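Local coordinates for putative oxidoreductase (Bacteroides fragilis NCTC 9343, PDB 3EOF), which binds flavin mononucleotide and, as a member of the nitroreductase family, probably acts as a flavin-dependent oxidoreductase, at the interface of chains A and B. Residues are numbered along the deposited sequence; one frame, centred on the assembly and turned at random. Chains: chain A/B, Putative oxidoreductase.

Contact 1: the interface of chains A and B. Residues chain A 217, 220, 224-225; chain B 38-39, 41, 84.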
# COMPACT_ATOMS: atom_id res chain seq x y z
N PRO A 217 -0.76 11.88 22.48
CA PRO A 217 -1.01 12.58 21.23
C PRO A 217 -0.26 13.88 21.05
O PRO A 217 0.03 14.24 19.93
CB PRO A 217 -2.52 12.86 21.31
CG PRO A 217 -3.04 11.78 22.09
CD PRO A 217 -2.02 11.58 23.17
N PHE A 220 2.91 13.35 19.21
CA PHE A 220 2.69 13.23 17.79
C PHE A 220 2.37 14.52 17.06
O PHE A 220 2.91 14.78 15.99
CB PHE A 220 1.61 12.21 17.53
CG PHE A 220 2.04 10.82 17.84
CD1 PHE A 220 2.69 10.07 16.89
CD2 PHE A 220 1.82 10.28 19.07
CE1 PHE A 220 3.13 8.83 17.18
CE2 PHE A 220 2.24 9.00 19.34
CZ PHE A 220 2.89 8.29 18.41
N ARG A 224 6.48 14.89 16.48
CA ARG A 224 6.70 13.91 15.42
C ARG A 224 6.09 14.27 14.06
O ARG A 224 6.77 14.25 13.05
CB ARG A 224 6.16 12.52 15.81
CG ARG A 224 6.86 11.80 16.95
CD ARG A 224 8.20 11.14 16.60
NE ARG A 224 8.12 10.12 15.53
CZ ARG A 224 7.61 8.89 15.65
NH1 ARG A 224 7.05 8.47 16.78
NH2 ARG A 224 7.63 8.06 14.62
N TYR A 225 4.80 14.58 14.05
CA TYR A 225 4.10 14.78 12.81
C TYR A 225 3.27 15.99 12.97
O TYR A 225 2.05 15.90 13.17
CB TYR A 225 3.23 13.56 12.50
CG TYR A 225 3.97 12.23 12.53
CD1 TYR A 225 4.92 11.90 11.54
CD2 TYR A 225 3.71 11.30 13.52
CE1 TYR A 225 5.58 10.67 11.57
CE2 TYR A 225 4.36 10.08 13.55
CZ TYR A 225 5.30 9.78 12.59
OH TYR A 225 5.93 8.55 12.65
N MSE B 38 2.90 3.71 10.49
CA MSE B 38 3.56 4.94 10.82
C MSE B 38 3.32 5.31 12.26
O MSE B 38 2.19 5.49 12.69
CB MSE B 38 3.06 6.05 9.94
CG MSE B 38 3.94 7.26 10.05
SE MSE B 38 3.35 8.70 9.00
CE MSE B 38 2.11 9.65 10.26
N GLY B 39 4.40 5.41 13.01
CA GLY B 39 4.37 5.84 14.39
C GLY B 39 3.58 4.92 15.30
O GLY B 39 3.24 5.31 16.38
N MSE B 41 0.61 4.14 14.75
CA MSE B 41 -0.66 4.88 14.86
C MSE B 41 -1.87 4.19 14.36
O MSE B 41 -2.94 4.54 14.79
CB MSE B 41 -0.54 6.25 14.17
CG MSE B 41 0.52 7.14 14.76
SE MSE B 41 0.93 8.65 13.64
CE MSE B 41 -0.29 9.86 14.26
N PHE B 84 -7.39 8.90 15.29
CA PHE B 84 -6.29 9.55 15.93
C PHE B 84 -6.60 10.99 16.27
O PHE B 84 -6.19 11.46 17.30
CB PHE B 84 -5.02 9.49 15.11
CG PHE B 84 -3.84 10.01 15.84
CD1 PHE B 84 -3.25 9.25 16.83
CD2 PHE B 84 -3.35 11.30 15.60
CE1 PHE B 84 -2.16 9.72 17.53
CE2 PHE B 84 -2.25 11.79 16.31
CZ PHE B 84 -1.67 11.01 17.29
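A:Phe220 and B:Phe84 meet edge to face, their ring planes 79° apart and their centroids 5.5 Å from each other. The CZ edge of B:Phe84 approaches the root of the other side chain, its CZ 3.5 Å from A:Phe220 CB and next nearest to CG. With CG of B:Phe84 opposite its own backbone N (chi1 -173°), the ring reaches off helix 82-89 toward helix 216-224 of the partner. Within chain A, the rings of A:Phe220 and A:Tyr225 touch at their edges, CD1 to CD2.

The selenomethionine B:Met38 runs past A:Tyr225 in the opposite direction and sets its terminal methyl CE over the middle of one face, 3.7 Å from the ring centroid, a CH-pi contact; the bend at its last torsion (chi3 89°) turns the methyl onto the ring. A:Arg224 CB appears to cover the opposite face near its rim, tentatively, since this arginine is poorly ordered.

The side chain of selenomethionine B:Met41 lies between A:Tyr225, A:Phe220 and B:Phe84. Its SE is 3.7 Å from A:Tyr225 CE2, its CG touches A:Phe220 CE1, and within chain B its methyl CE covers the centre of a face of B:Phe84. B:Met38 and B:Gly39 of the 3-10 helix 38-40 also line the FMN pocket, which the partner may thus help shape. B:Gly39 O lies 3.6 Å from both CE1 and CZ on the far rim of A:Phe220, and the phenol oxygen A:Tyr225 OH stands 3.5 Å from B:Gly39 N.

Contact 2: the interface of chains A and B. Residues chain A 230, 233-234, 237; chain B 99-101.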
# COMPACT_ATOMS: atom_id res chain seq x y z
N ASN A 230 3.54 18.77 8.09
CA ASN A 230 2.58 18.07 7.26
C ASN A 230 2.11 18.88 6.05
O ASN A 230 1.95 18.35 4.95
CB ASN A 230 1.37 17.63 8.09
CG ASN A 230 1.71 16.49 9.05
OD1 ASN A 230 2.68 15.75 8.85
ND2 ASN A 230 0.93 16.36 10.11
N MSE A 233 5.14 19.41 3.68
CA MSE A 233 5.32 18.14 2.98
C MSE A 233 4.26 17.83 1.95
O MSE A 233 4.50 17.09 0.97
CB MSE A 233 5.39 16.96 3.95
CG MSE A 233 6.68 16.74 4.76
SE MSE A 233 8.34 17.38 4.00
CE MSE A 233 8.77 18.75 5.43
N SER A 234 3.05 18.30 2.22
CA SER A 234 1.91 18.14 1.31
C SER A 234 2.18 18.94 0.04
O SER A 234 2.00 18.46 -1.10
CB SER A 234 0.62 18.61 2.00
OG SER A 234 0.25 17.64 2.94
N LEU A 237 5.05 17.40 -1.85
CA LEU A 237 4.59 16.23 -2.57
C LEU A 237 3.99 16.61 -3.91
O LEU A 237 4.23 15.94 -4.92
CB LEU A 237 3.55 15.54 -1.71
CG LEU A 237 3.02 14.16 -2.03
CD1 LEU A 237 4.14 13.16 -2.37
CD2 LEU A 237 2.21 13.70 -0.78
N ASN B 99 -4.57 16.94 5.42
CA ASN B 99 -3.71 17.38 4.33
C ASN B 99 -3.27 16.18 3.57
O ASN B 99 -3.39 15.07 4.05
CB ASN B 99 -2.55 18.24 4.87
CG ASN B 99 -1.90 17.62 6.11
OD1 ASN B 99 -1.31 16.55 6.06
ND2 ASN B 99 -2.00 18.32 7.22
N LEU B 100 -2.79 16.39 2.34
CA LEU B 100 -2.44 15.27 1.42
C LEU B 100 -1.37 14.34 1.96
O LEU B 100 -1.42 13.11 1.75
CB LEU B 100 -2.05 15.85 0.04
CG LEU B 100 -1.68 14.91 -1.09
CD1 LEU B 100 -2.90 14.04 -1.55
CD2 LEU B 100 -1.06 15.68 -2.27
N MSE B 101 -0.37 14.90 2.62
CA MSE B 101 0.70 14.09 3.19
C MSE B 101 0.12 13.05 4.18
O MSE B 101 0.49 11.87 4.18
CB MSE B 101 1.71 15.01 3.87
CG MSE B 101 2.92 14.33 4.42
SE MSE B 101 4.07 13.53 3.05
CE MSE B 101 5.49 12.88 4.36
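A:Ser234 and B:Met101 form the polar centre of this contact, the side of one helix packed on the N-terminal end of another. The backbone N-H of B:Met101, in the first turn of helix 100-123, donates to the serine hydroxyl: B:Met101 N to A:Ser234 OG is 2.8 Å, nearly straight at 162° about the hydrogen. The same hydroxyl donates back into its own helix, with A:Ser234 OG 2.7 Å from A:Asn230 O, the carbonyl one turn earlier. That donor is tilted 28° from the carbonyl plane. Because OG sits beside its own backbone N (chi1 -74°), it can serve both partners; the two bonds fix its rotation, and the serine in effect caps an N-H at the start of the partner's helix. The positive end of that helix dipole may further polarise the hydroxyl.

Packing is tight on the selenomethionine side. The side chains of B:Met101 and A:Met233 lie alongside each other, pointing the same way, with B:Met101 CG 3.6 Å from A:Met233 CB. B:Met101 has the greatest surface hidden by the partner in the patch, 54 Å², and B:Met101 CB lies 3.5 Å from A:Asn230 O.

The leucine flank is looser. A:Leu237 and B:Leu100 cross at about a right angle, and their nearest approach is 4.1 Å, from A:Leu237 CD2 to B:Leu100 CG, a wide spacing although the pair hides more surface than the asparagines. On the other flank the amide end of B:Asn99 rests against the methylene of A:Asn230, obliquely to the amide plane, with A:Asn230 CB 3.5 Å from both B:Asn99 OD1 and ND2. This touch is close but small: the partner covers little of either asparagine, 9 and 12 Å².

In the fold, one side of the C-terminal helix 227-243 of chain A lies against the N-terminal turn of the long helix 100-123 of chain B and the loop residue preceding it.

Contact 1 and contact 2 lie about 15 Å apart, measured between the centres of their C-alpha atoms, and share no residue. On chain A they are linked in sequence: helix 216-224 and the residue after it serve contact 1, and two residues later helix 227-243 begins, which serves contact 2. Chain B supplies separate elements, the 3-10 helix 38-40 with the loop residue B:Met41, and helix 82-89, to one and the start of helix 100-123 to the other. The C-terminal part of one subunit thus spans several elements of its partner, and two-fold symmetry repeats both contacts, consistent with the dimers typical of this family.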